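Long-range contacts in virulence factor (PDB 2W3Y), which acts as a virulence factor of a Drosophila pathogen, being an S-palmitoylated protein with a new fold that binds lipid vesicles: residues A[43-48]-A[168-173]; A[115-120]-A[216-221]; A[142-147]-A[260-265]. All coordinates share one frame; numbering follows the deposited sequence.

Contact 1 of 3, residues A[43-48]-A[168-173]; sequences QYQTYQ and YLYAYS. With PLM (palmitic acid), chain C.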
loop_
_atom_site.group_PDB
_atom_site.type_symbol
_atom_site.label_atom_id
_atom_site.label_comp_id
_atom_site.label_asym_id
_atom_site.label_seq_id
_atom_site.Cartn_x
_atom_site.Cartn_y
_atom_site.Cartn_z
ATOM N N GLN A 43 -2.371 2.899 -6.408
ATOM C CA GLN A 43 -2.641 1.483 -6.475
ATOM C C GLN A 43 -2.954 1.044 -5.037
ATOM O O GLN A 43 -2.084 1.033 -4.212
ATOM C CB GLN A 43 -1.379 0.785 -7.003
ATOM C CG GLN A 43 -1.584 -0.565 -7.594
ATOM C CD GLN A 43 -1.906 -0.479 -9.047
ATOM O OE1 GLN A 43 -1.032 -0.185 -9.884
ATOM N NE2 GLN A 43 -3.180 -0.720 -9.374
ATOM N N TYR A 44 -4.207 0.728 -4.737
ATOM C CA TYR A 44 -4.588 0.271 -3.393
ATOM C C TYR A 44 -4.445 -1.244 -3.287
ATOM O O TYR A 44 -5.074 -1.965 -4.050
ATOM C CB TYR A 44 -6.026 0.686 -3.084
ATOM C CG TYR A 44 -6.259 2.173 -2.969
ATOM C CD1 TYR A 44 -5.822 2.883 -1.833
ATOM C CD2 TYR A 44 -6.938 2.866 -3.962
ATOM C CE1 TYR A 44 -6.053 4.240 -1.699
ATOM C CE2 TYR A 44 -7.169 4.257 -3.838
ATOM C CZ TYR A 44 -6.706 4.918 -2.706
ATOM O OH TYR A 44 -6.938 6.255 -2.557
ATOM N N GLN A 45 -3.617 -1.741 -2.365
ATOM C CA GLN A 45 -3.312 -3.184 -2.340
ATOM C C GLN A 45 -3.259 -3.793 -0.927
ATOM O O GLN A 45 -2.949 -3.109 0.049
ATOM C CB GLN A 45 -1.970 -3.474 -3.042
ATOM C CG GLN A 45 -1.775 -2.746 -4.366
ATOM C CD GLN A 45 -2.282 -3.545 -5.547
ATOM O OE1 GLN A 45 -1.637 -4.508 -5.960
ATOM N NE2 GLN A 45 -3.442 -3.164 -6.087
ATOM N N THR A 46 -3.572 -5.085 -0.832
ATOM C CA THR A 46 -3.405 -5.856 0.411
ATOM C C THR A 46 -2.701 -7.167 0.080
ATOM O O THR A 46 -3.254 -8.031 -0.620
ATOM C CB THR A 46 -4.758 -6.170 1.097
ATOM O OG1 THR A 46 -5.494 -4.962 1.288
ATOM C CG2 THR A 46 -4.536 -6.814 2.479
ATOM N N TYR A 47 -1.463 -7.305 0.551
ATOM C CA TYR A 47 -0.700 -8.510 0.267
ATOM C C TYR A 47 -0.556 -9.340 1.522
ATOM O O TYR A 47 -0.055 -8.866 2.542
ATOM C CB TYR A 47 0.693 -8.193 -0.266
ATOM C CG TYR A 47 0.715 -7.348 -1.521
ATOM C CD1 TYR A 47 -0.233 -7.534 -2.534
ATOM C CD2 TYR A 47 1.697 -6.368 -1.703
ATOM C CE1 TYR A 47 -0.224 -6.748 -3.694
ATOM C CE2 TYR A 47 1.722 -5.584 -2.871
ATOM C CZ TYR A 47 0.760 -5.788 -3.860
ATOM O OH TYR A 47 0.769 -5.033 -5.019
ATOM N N GLN A 48 -0.983 -10.585 1.440
ATOM C CA GLN A 48 -0.680 -11.530 2.504
ATOM C C GLN A 48 0.316 -12.552 2.001
ATOM O O GLN A 48 0.099 -13.170 0.962
ATOM C CB GLN A 48 -1.945 -12.204 3.028
ATOM C CG GLN A 48 -1.631 -13.145 4.189
ATOM C CD GLN A 48 -2.855 -13.837 4.750
ATOM O OE1 GLN A 48 -3.967 -13.302 4.707
ATOM N NE2 GLN A 48 -2.655 -15.042 5.282
ATOM N N TYR A 168 2.709 8.119 -9.479
ATOM C CA TYR A 168 2.297 6.724 -9.266
ATOM C C TYR A 168 2.660 6.274 -7.855
ATOM O O TYR A 168 3.846 6.200 -7.497
ATOM C CB TYR A 168 2.943 5.820 -10.319
ATOM C CG TYR A 168 2.523 4.347 -10.328
ATOM C CD1 TYR A 168 1.172 3.968 -10.419
ATOM C CD2 TYR A 168 3.490 3.342 -10.305
ATOM C CE1 TYR A 168 0.799 2.596 -10.447
ATOM C CE2 TYR A 168 3.140 1.985 -10.352
ATOM C CZ TYR A 168 1.788 1.620 -10.416
ATOM O OH TYR A 168 1.455 0.272 -10.476
ATOM N N LEU A 169 1.626 5.991 -7.060
ATOM C CA LEU A 169 1.763 5.651 -5.641
ATOM C C LEU A 169 1.171 4.260 -5.347
ATOM O O LEU A 169 0.186 3.864 -5.965
ATOM C CB LEU A 169 1.067 6.718 -4.760
ATOM C CG LEU A 169 1.448 8.212 -4.851
ATOM C CD1 LEU A 169 0.738 8.929 -6.002
ATOM C CD2 LEU A 169 1.142 8.960 -3.540
ATOM N N TYR A 170 1.817 3.524 -4.442
ATOM C CA TYR A 170 1.272 2.326 -3.827
ATOM C C TYR A 170 0.882 2.683 -2.396
ATOM O O TYR A 170 1.724 3.116 -1.615
ATOM C CB TYR A 170 2.289 1.174 -3.816
ATOM C CG TYR A 170 2.260 0.345 -5.072
ATOM C CD1 TYR A 170 2.500 0.942 -6.301
ATOM C CD2 TYR A 170 1.969 -1.037 -5.045
ATOM C CE1 TYR A 170 2.468 0.218 -7.470
ATOM C CE2 TYR A 170 1.934 -1.785 -6.240
ATOM C CZ TYR A 170 2.181 -1.121 -7.450
ATOM O OH TYR A 170 2.176 -1.757 -8.677
ATOM N N ALA A 171 -0.408 2.530 -2.088
ATOM C CA ALA A 171 -0.941 2.710 -0.736
ATOM C C ALA A 171 -1.459 1.335 -0.311
ATOM O O ALA A 171 -2.525 0.898 -0.758
ATOM C CB ALA A 171 -2.041 3.733 -0.733
ATOM N N TYR A 172 -0.691 0.659 0.530
ATOM C CA TYR A 172 -0.880 -0.765 0.743
ATOM C C TYR A 172 -0.531 -1.247 2.137
ATOM O O TYR A 172 0.006 -0.487 2.952
ATOM C CB TYR A 172 -0.118 -1.584 -0.334
ATOM C CG TYR A 172 1.411 -1.602 -0.266
ATOM C CD1 TYR A 172 2.100 -2.753 0.132
ATOM C CD2 TYR A 172 2.173 -0.473 -0.634
ATOM C CE1 TYR A 172 3.519 -2.789 0.173
ATOM C CE2 TYR A 172 3.575 -0.497 -0.596
ATOM C CZ TYR A 172 4.243 -1.666 -0.200
ATOM O OH TYR A 172 5.624 -1.696 -0.162
ATOM N N SER A 173 -0.899 -2.500 2.419
ATOM C CA SER A 173 -0.451 -3.217 3.600
ATOM C C SER A 173 0.101 -4.585 3.199
ATOM O O SER A 173 -0.285 -5.132 2.153
ATOM C CB SER A 173 -1.584 -3.363 4.651
ATOM O OG SER A 173 -2.658 -4.172 4.188
HETATM C C1 PLM C . 1.925 -4.587 -16.969
HETATM O O2 PLM C . 1.627 -4.554 -18.192
HETATM C C2 PLM C . 2.695 -3.435 -16.334
HETATM C C3 PLM C . 1.855 -2.589 -15.380
HETATM C C4 PLM C . 2.629 -1.413 -14.780
HETATM C C5 PLM C . 3.572 -1.834 -13.654
HETATM C C6 PLM C . 4.739 -0.864 -13.470
HETATM C C7 PLM C . 5.408 -1.053 -12.110
HETATM C C8 PLM C . 6.887 -0.651 -12.100
HETATM C C9 PLM C . 7.060 0.646 -11.311
HETATM C CA PLM C . 7.816 0.483 -9.998
HETATM C CB PLM C . 6.916 0.741 -8.795
HETATM C CC PLM C . 7.453 0.016 -7.571
HETATM C CD PLM C . 6.340 -0.621 -6.751
HETATM C CE PLM C . 6.347 -0.058 -5.339
HETATM C CF PLM C . 5.586 -0.952 -4.371
HETATM O O HOH W 1 -4.228 -2.637 2.566
#
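The hydroxyl of Tyr168 serves two partners: its OH donates to Gln43 OE1 at 2.6 Å, in the plane of that carbonyl, and it accepts from Tyr170 OH at 2.8 Å. Glutamine suits this place because its amide offers an acceptor to the tyrosine and a donor, NE2, to Ser260 O. The Gln43 side chain also runs beside Tyr170. Its CB sits 3.9 Å from the centroid of the Tyr170 ring, a CH-pi contact over the face, and CG, anti to the backbone N (chi1 -159°), lies over the same face near Tyr170 CZ. The opposite face takes CF, the last carbon of the palmitic acid, 3.6 Å from Tyr170 CG. Tyr47 OH comes to the edge of this ring in its plane, and donates to a lone pair of Gln45 OE1 at 2.6 Å. Five backbone hydrogen bonds, from Gln43 N–Leu169 O (2.8 Å) to Tyr47 N–Ser173 O (2.9 Å), zip the parallel strands together. On the other side of the sheet small Ala171 has its CB 4.0 Å from Tyr44 CD1. Strand 40-49 pairs with both 166-179 and 262-266; helix 142-159 packs on Gln43 and Gln45, while helices 57-81 and 91-105 cover the face of Tyr44 and Ala171.

Contact 2 of 3, residues A[115-120]-A[216-221]; sequences NLNTTV and NLEFGV. With PLM (palmitic acid), chain C.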
loop_
_atom_site.group_PDB
_atom_site.type_symbol
_atom_site.label_atom_id
_atom_site.label_comp_id
_atom_site.label_asym_id
_atom_site.label_seq_id
_atom_site.Cartn_x
_atom_site.Cartn_y
_atom_site.Cartn_z
ATOM N N ASN A 115 15.413 2.099 -4.209
ATOM C CA ASN A 115 15.568 2.082 -5.644
ATOM C C ASN A 115 15.273 0.716 -6.231
ATOM O O ASN A 115 15.719 -0.314 -5.696
ATOM C CB ASN A 115 16.969 2.553 -6.028
ATOM C CG ASN A 115 17.133 4.051 -5.898
ATOM O OD1 ASN A 115 16.763 4.809 -6.793
ATOM N ND2 ASN A 115 17.693 4.486 -4.783
ATOM N N LEU A 116 14.479 0.719 -7.301
ATOM C CA LEU A 116 14.292 -0.460 -8.133
ATOM C C LEU A 116 15.088 -0.252 -9.424
ATOM O O LEU A 116 14.662 0.491 -10.317
ATOM C CB LEU A 116 12.799 -0.720 -8.412
ATOM C CG LEU A 116 12.384 -1.945 -9.248
ATOM C CD1 LEU A 116 13.145 -3.208 -8.831
ATOM C CD2 LEU A 116 10.874 -2.179 -9.148
ATOM N N ASN A 117 16.265 -0.869 -9.487
ATOM C CA ASN A 117 17.153 -0.787 -10.642
ATOM C C ASN A 117 17.478 -2.189 -11.105
ATOM O O ASN A 117 18.420 -2.808 -10.601
ATOM C CB ASN A 117 18.459 -0.068 -10.289
ATOM C CG ASN A 117 18.247 1.361 -9.857
ATOM O OD1 ASN A 117 17.567 2.133 -10.534
ATOM N ND2 ASN A 117 18.838 1.730 -8.723
ATOM N N THR A 118 16.698 -2.683 -12.060
ATOM C CA THR A 118 16.803 -4.057 -12.522
ATOM C C THR A 118 16.330 -4.144 -13.976
ATOM O O THR A 118 15.574 -3.294 -14.450
ATOM C CB THR A 118 15.978 -5.002 -11.615
ATOM O OG1 THR A 118 16.403 -6.359 -11.792
ATOM C CG2 THR A 118 14.475 -4.885 -11.894
ATOM N N THR A 119 16.797 -5.166 -14.684
ATOM C CA THR A 119 16.357 -5.432 -16.048
ATOM C C THR A 119 15.825 -6.862 -16.095
ATOM O O THR A 119 16.552 -7.813 -15.802
ATOM C CB THR A 119 17.495 -5.212 -17.083
ATOM O OG1 THR A 119 17.945 -3.850 -17.028
ATOM C CG2 THR A 119 16.995 -5.495 -18.488
ATOM N N VAL A 120 14.545 -6.986 -16.436
ATOM C CA VAL A 120 13.815 -8.259 -16.453
ATOM C C VAL A 120 12.932 -8.319 -17.708
ATOM O O VAL A 120 12.718 -7.292 -18.361
ATOM C CB VAL A 120 12.911 -8.410 -15.192
ATOM C CG1 VAL A 120 13.748 -8.587 -13.912
ATOM C CG2 VAL A 120 11.941 -7.224 -15.053
ATOM N N ASN A 216 13.864 -2.265 -18.890
ATOM C CA ASN A 216 14.659 -1.634 -17.843
ATOM C C ASN A 216 13.749 -0.956 -16.828
ATOM O O ASN A 216 12.991 -0.048 -17.162
ATOM C CB ASN A 216 15.675 -0.633 -18.426
ATOM C CG ASN A 216 16.596 -0.023 -17.358
ATOM O OD1 ASN A 216 17.231 -0.739 -16.573
ATOM N ND2 ASN A 216 16.674 1.314 -17.333
ATOM N N LEU A 217 13.805 -1.435 -15.591
ATOM C CA LEU A 217 13.092 -0.797 -14.492
ATOM C C LEU A 217 14.083 0.040 -13.709
ATOM O O LEU A 217 14.958 -0.506 -13.020
ATOM C CB LEU A 217 12.444 -1.844 -13.580
ATOM C CG LEU A 217 11.517 -2.901 -14.181
ATOM C CD1 LEU A 217 11.007 -3.823 -13.064
ATOM C CD2 LEU A 217 10.351 -2.259 -14.947
ATOM N N GLU A 218 13.964 1.357 -13.831
ATOM C CA GLU A 218 14.789 2.296 -13.063
ATOM C C GLU A 218 13.888 3.343 -12.413
ATOM O O GLU A 218 13.491 4.317 -13.059
ATOM C CB GLU A 218 15.882 2.957 -13.937
ATOM C CG GLU A 218 16.897 3.779 -13.107
ATOM C CD GLU A 218 17.858 4.631 -13.942
ATOM O OE1 GLU A 218 17.407 5.434 -14.795
ATOM O OE2 GLU A 218 19.080 4.521 -13.711
ATOM N N PHE A 219 13.526 3.108 -11.151
ATOM C CA PHE A 219 12.596 3.991 -10.440
ATOM C C PHE A 219 13.152 4.363 -9.086
ATOM O O PHE A 219 13.610 3.505 -8.331
ATOM C CB PHE A 219 11.218 3.339 -10.248
ATOM C CG PHE A 219 10.467 3.106 -11.520
ATOM C CD1 PHE A 219 9.550 4.047 -11.981
ATOM C CD2 PHE A 219 10.654 1.927 -12.250
ATOM C CE1 PHE A 219 8.836 3.828 -13.163
ATOM C CE2 PHE A 219 9.956 1.691 -13.428
ATOM C CZ PHE A 219 9.034 2.649 -13.891
ATOM N N GLY A 220 13.115 5.656 -8.788
ATOM C CA GLY A 220 13.419 6.140 -7.458
ATOM C C GLY A 220 12.112 6.177 -6.696
ATOM O O GLY A 220 11.167 6.846 -7.102
ATOM N N VAL A 221 12.060 5.432 -5.594
ATOM C CA VAL A 221 10.829 5.251 -4.826
ATOM C C VAL A 221 10.995 5.832 -3.422
ATOM O O VAL A 221 11.855 5.380 -2.664
ATOM C CB VAL A 221 10.428 3.746 -4.747
ATOM C CG1 VAL A 221 9.064 3.586 -4.105
ATOM C CG2 VAL A 221 10.492 3.072 -6.178
HETATM C C1 PLM C . 1.925 -4.587 -16.969
HETATM O O2 PLM C . 1.627 -4.554 -18.192
HETATM C C2 PLM C . 2.695 -3.435 -16.334
HETATM C C3 PLM C . 1.855 -2.589 -15.380
HETATM C C4 PLM C . 2.629 -1.413 -14.780
HETATM C C5 PLM C . 3.572 -1.834 -13.654
HETATM C C6 PLM C . 4.739 -0.864 -13.470
HETATM C C7 PLM C . 5.408 -1.053 -12.110
HETATM C C8 PLM C . 6.887 -0.651 -12.100
HETATM C C9 PLM C . 7.060 0.646 -11.311
HETATM C CA PLM C . 7.816 0.483 -9.998
HETATM C CB PLM C . 6.916 0.741 -8.795
HETATM C CC PLM C . 7.453 0.016 -7.571
HETATM C CD PLM C . 6.340 -0.621 -6.751
HETATM C CE PLM C . 6.347 -0.058 -5.339
HETATM C CF PLM C . 5.586 -0.952 -4.371
#
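Leu116 and Phe219 are paired across two antiparallel strands, their side chains on the same face of the sheet, and form part of the wall of the palmitic acid pocket. The strands run at 175° to each other, and these two residues are a hydrogen-bonded pair: Leu116 N donates to Phe219 O at 3.1 Å, and Phe219 N returns a bond to Leu116 O. Thr118 and Leu217 repeat the pattern, and Leu217 N donates to Thr118 O at 2.8 Å.

Phe219 offers the lipid a whole flat surface. Carbon C9 of the chain stands over the centre of its ring, 3.7 Å from CE2, and the ring also meets Phe198 edge-to-face, which probably helps to hold the ring's orientation. Leu116 has its CG anti to the backbone N (chi1 -178°). It reaches the lipid with one methyl, CD2, which comes within 4.1 Å of the palmitic acid atom named CA. Leu217 fills the sheet face beside them. Its CD1 touches three neighbours on the facing strand, Leu116 CD2 at 4.2 Å, Val120 CG2 at 4.0 Å and Thr118 CG2 at 3.8 Å. Thr118 joins this group through its methyl, so a beta-branched residue that favours strands here serves partly as an apolar one.

The other face carries Asn115, Asn117, Thr119, Asn216 and Glu218, all exposed to solvent. A weak bond crosses the strands here, Thr119 OG1 to Asn216 OD1 at 3.2 Å.

The pair of strands is thus amphipathic. Backbone bonds hold it together, aliphatic and aromatic groups give the acyl chain a surface that asks for no polar partner, and the amides, hydroxyls and carboxylate keep the reverse side compatible with water.

Contact 3 of 3, residues A[142-147]-A[260-265]; sequences TGFATF and SYFDDI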
loop_
_atom_site.group_PDB
_atom_site.type_symbol
_atom_site.label_atom_id
_atom_site.label_comp_id
_atom_site.label_asym_id
_atom_site.label_seq_id
_atom_site.Cartn_x
_atom_site.Cartn_y
_atom_site.Cartn_z
ATOM N N THR A 142 0.884 -15.435 -10.377
ATOM C CA THR A 142 0.168 -15.334 -11.665
ATOM C C THR A 142 -1.147 -14.573 -11.569
ATOM O O THR A 142 -1.553 -13.930 -12.546
ATOM C CB THR A 142 -0.102 -16.719 -12.336
ATOM O OG1 THR A 142 -0.877 -17.539 -11.449
ATOM C CG2 THR A 142 1.204 -17.409 -12.707
ATOM N N GLY A 143 -1.817 -14.663 -10.413
ATOM C CA GLY A 143 -3.030 -13.883 -10.143
ATOM C C GLY A 143 -2.788 -12.377 -10.128
ATOM O O GLY A 143 -3.508 -11.620 -10.783
ATOM N N PHE A 144 -1.784 -11.936 -9.372
ATOM C CA PHE A 144 -1.370 -10.525 -9.386
ATOM C C PHE A 144 -0.927 -10.097 -10.798
ATOM O O PHE A 144 -1.260 -8.991 -11.248
ATOM C CB PHE A 144 -0.262 -10.274 -8.359
ATOM C CG PHE A 144 0.288 -8.871 -8.383
ATOM C CD1 PHE A 144 -0.467 -7.806 -7.894
ATOM C CD2 PHE A 144 1.553 -8.609 -8.898
ATOM C CE1 PHE A 144 0.039 -6.492 -7.919
ATOM C CE2 PHE A 144 2.064 -7.293 -8.931
ATOM C CZ PHE A 144 1.296 -6.239 -8.426
ATOM N N ALA A 145 -0.186 -10.967 -11.497
ATOM C CA ALA A 145 0.251 -10.674 -12.870
ATOM C C ALA A 145 -0.914 -10.363 -13.815
ATOM O O ALA A 145 -0.823 -9.420 -14.615
ATOM C CB ALA A 145 1.154 -11.788 -13.446
ATOM N N THR A 146 -1.993 -11.151 -13.729
ATOM C CA THR A 146 -3.217 -10.879 -14.487
ATOM C C THR A 146 -3.852 -9.548 -14.066
ATOM O O THR A 146 -4.270 -8.754 -14.920
ATOM C CB THR A 146 -4.265 -12.049 -14.399
ATOM O OG1 THR A 146 -3.704 -13.237 -14.972
ATOM C CG2 THR A 146 -5.546 -11.709 -15.143
ATOM N N PHE A 147 -3.925 -9.294 -12.762
ATOM C CA PHE A 147 -4.478 -8.014 -12.300
ATOM C C PHE A 147 -3.710 -6.814 -12.892
ATOM O O PHE A 147 -4.317 -5.853 -13.395
ATOM C CB PHE A 147 -4.453 -7.903 -10.767
ATOM C CG PHE A 147 -4.579 -6.483 -10.285
ATOM C CD1 PHE A 147 -5.825 -5.856 -10.266
ATOM C CD2 PHE A 147 -3.439 -5.747 -9.922
ATOM C CE1 PHE A 147 -5.954 -4.529 -9.862
ATOM C CE2 PHE A 147 -3.557 -4.408 -9.529
ATOM C CZ PHE A 147 -4.812 -3.809 -9.505
ATOM N N SER A 260 -8.427 0.428 -8.769
ATOM C CA SER A 260 -7.026 -0.007 -8.634
ATOM C C SER A 260 -6.755 -1.051 -7.534
ATOM O O SER A 260 -5.596 -1.313 -7.207
ATOM C CB SER A 260 -6.118 1.209 -8.375
ATOM O OG SER A 260 -6.389 1.781 -7.092
ATOM N N TYR A 261 -7.799 -1.630 -6.953
ATOM C CA TYR A 261 -7.628 -2.518 -5.790
ATOM C C TYR A 261 -7.345 -3.965 -6.167
ATOM O O TYR A 261 -7.939 -4.488 -7.100
ATOM C CB TYR A 261 -8.876 -2.477 -4.895
ATOM C CG TYR A 261 -8.839 -3.437 -3.715
ATOM C CD1 TYR A 261 -8.132 -3.124 -2.553
ATOM C CD2 TYR A 261 -9.530 -4.660 -3.764
ATOM C CE1 TYR A 261 -8.110 -4.016 -1.450
ATOM C CE2 TYR A 261 -9.511 -5.542 -2.688
ATOM C CZ TYR A 261 -8.809 -5.218 -1.540
ATOM O OH TYR A 261 -8.815 -6.104 -0.490
ATOM N N PHE A 262 -6.437 -4.593 -5.420
ATOM C CA PHE A 262 -6.164 -6.025 -5.511
ATOM C C PHE A 262 -5.769 -6.536 -4.129
ATOM O O PHE A 262 -5.088 -5.839 -3.377
ATOM C CB PHE A 262 -5.025 -6.297 -6.501
ATOM C CG PHE A 262 -4.661 -7.768 -6.647
ATOM C CD1 PHE A 262 -5.424 -8.615 -7.454
ATOM C CD2 PHE A 262 -3.550 -8.294 -5.984
ATOM C CE1 PHE A 262 -5.085 -9.981 -7.593
ATOM C CE2 PHE A 262 -3.195 -9.656 -6.124
ATOM C CZ PHE A 262 -3.970 -10.497 -6.919
ATOM N N ASP A 263 -6.199 -7.748 -3.804
ATOM C CA ASP A 263 -5.698 -8.454 -2.632
ATOM C C ASP A 263 -5.414 -9.896 -3.003
ATOM O O ASP A 263 -6.023 -10.435 -3.926
ATOM C CB ASP A 263 -6.702 -8.413 -1.483
ATOM C CG ASP A 263 -7.916 -9.292 -1.750
ATOM O OD1 ASP A 263 -8.757 -8.879 -2.570
ATOM O OD2 ASP A 263 -8.017 -10.393 -1.153
ATOM N N ASP A 264 -4.488 -10.527 -2.282
ATOM C CA ASP A 264 -4.222 -11.942 -2.473
ATOM C C ASP A 264 -3.503 -12.512 -1.261
ATOM O O ASP A 264 -2.910 -11.768 -0.459
ATOM C CB ASP A 264 -3.389 -12.166 -3.748
ATOM C CG ASP A 264 -3.636 -13.545 -4.393
ATOM O OD1 ASP A 264 -4.499 -14.326 -3.893
ATOM O OD2 ASP A 264 -2.955 -13.845 -5.406
ATOM N N ILE A 265 -3.624 -13.827 -1.099
ATOM C CA ILE A 265 -2.733 -14.594 -0.240
ATOM C C ILE A 265 -1.746 -15.287 -1.157
ATOM O O ILE A 265 -2.102 -16.201 -1.921
ATOM C CB ILE A 265 -3.491 -15.620 0.677
ATOM C CG1 ILE A 265 -4.464 -14.877 1.599
ATOM C CG2 ILE A 265 -2.498 -16.452 1.497
ATOM C CD1 ILE A 265 -5.519 -15.753 2.272
HETATM O O HOH W 2 -1.039 -13.904 -7.254
#
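Helix 142-147 and strand 262-265 run almost antiparallel, at 170° with axes 9.4 Å apart, with Phe147 and Phe262 meeting between them. No direct hydrogen bond joins the segments; an aromatic cluster of Phe144, Phe147 and Phe262 does the work. Phe262 CB stands over the centre of the Phe147 ring, 3.6 Å from its centroid, a CH-pi contact almost exactly on the ring normal. The ring planes are 28° apart and so offset that little of one covers the other. With CG anti to its backbone N (chi1 179°), Phe262 extends toward the helix, and its CZ comes to 3.6 Å from Phe144 CA. The backbone of Gly143 also borders this end of the ring, its C 3.9 Å from Phe262 CZ. Phe262 CD2 comes to the edge of the Phe144 ring, 3.7 Å from Phe144 CD1, with the rings set obliquely. On its outer rim, Phe147 CE1 lies 3.4 Å from Tyr261 O.

Beside the cluster a water accepts from Phe144 N at 3.0 Å and donates to Asp264 OD2 at 2.7 Å. Phenylalanines thus bind the two elements without polar demands, while the aspartate answers an amide of the first helical turn through the water; its negative charge is probably favoured near this N-terminal end.

All three contacts reach the same mixed sheet. Contact 1 is a buried part of it, close to the centre of the chain, whereas contact 2 lies about 18 Å away, centre to centre, and has one solvent-exposed face. Both are backbone-paired strands touching the palmitic acid, but contact 1 is parallel and buries a network of tyrosines and glutamines, while contact 2 is antiparallel and sorts apolar from polar residues by face. Contact 3 is partly buried and packs a helix on the sheet by aromatic groups. It adjoins contact 1, since strand 262-266 is a neighbour of strand 40-49 and Phe144 and Phe147 lie against its glutamines; contacts 2 and 3 do not touch.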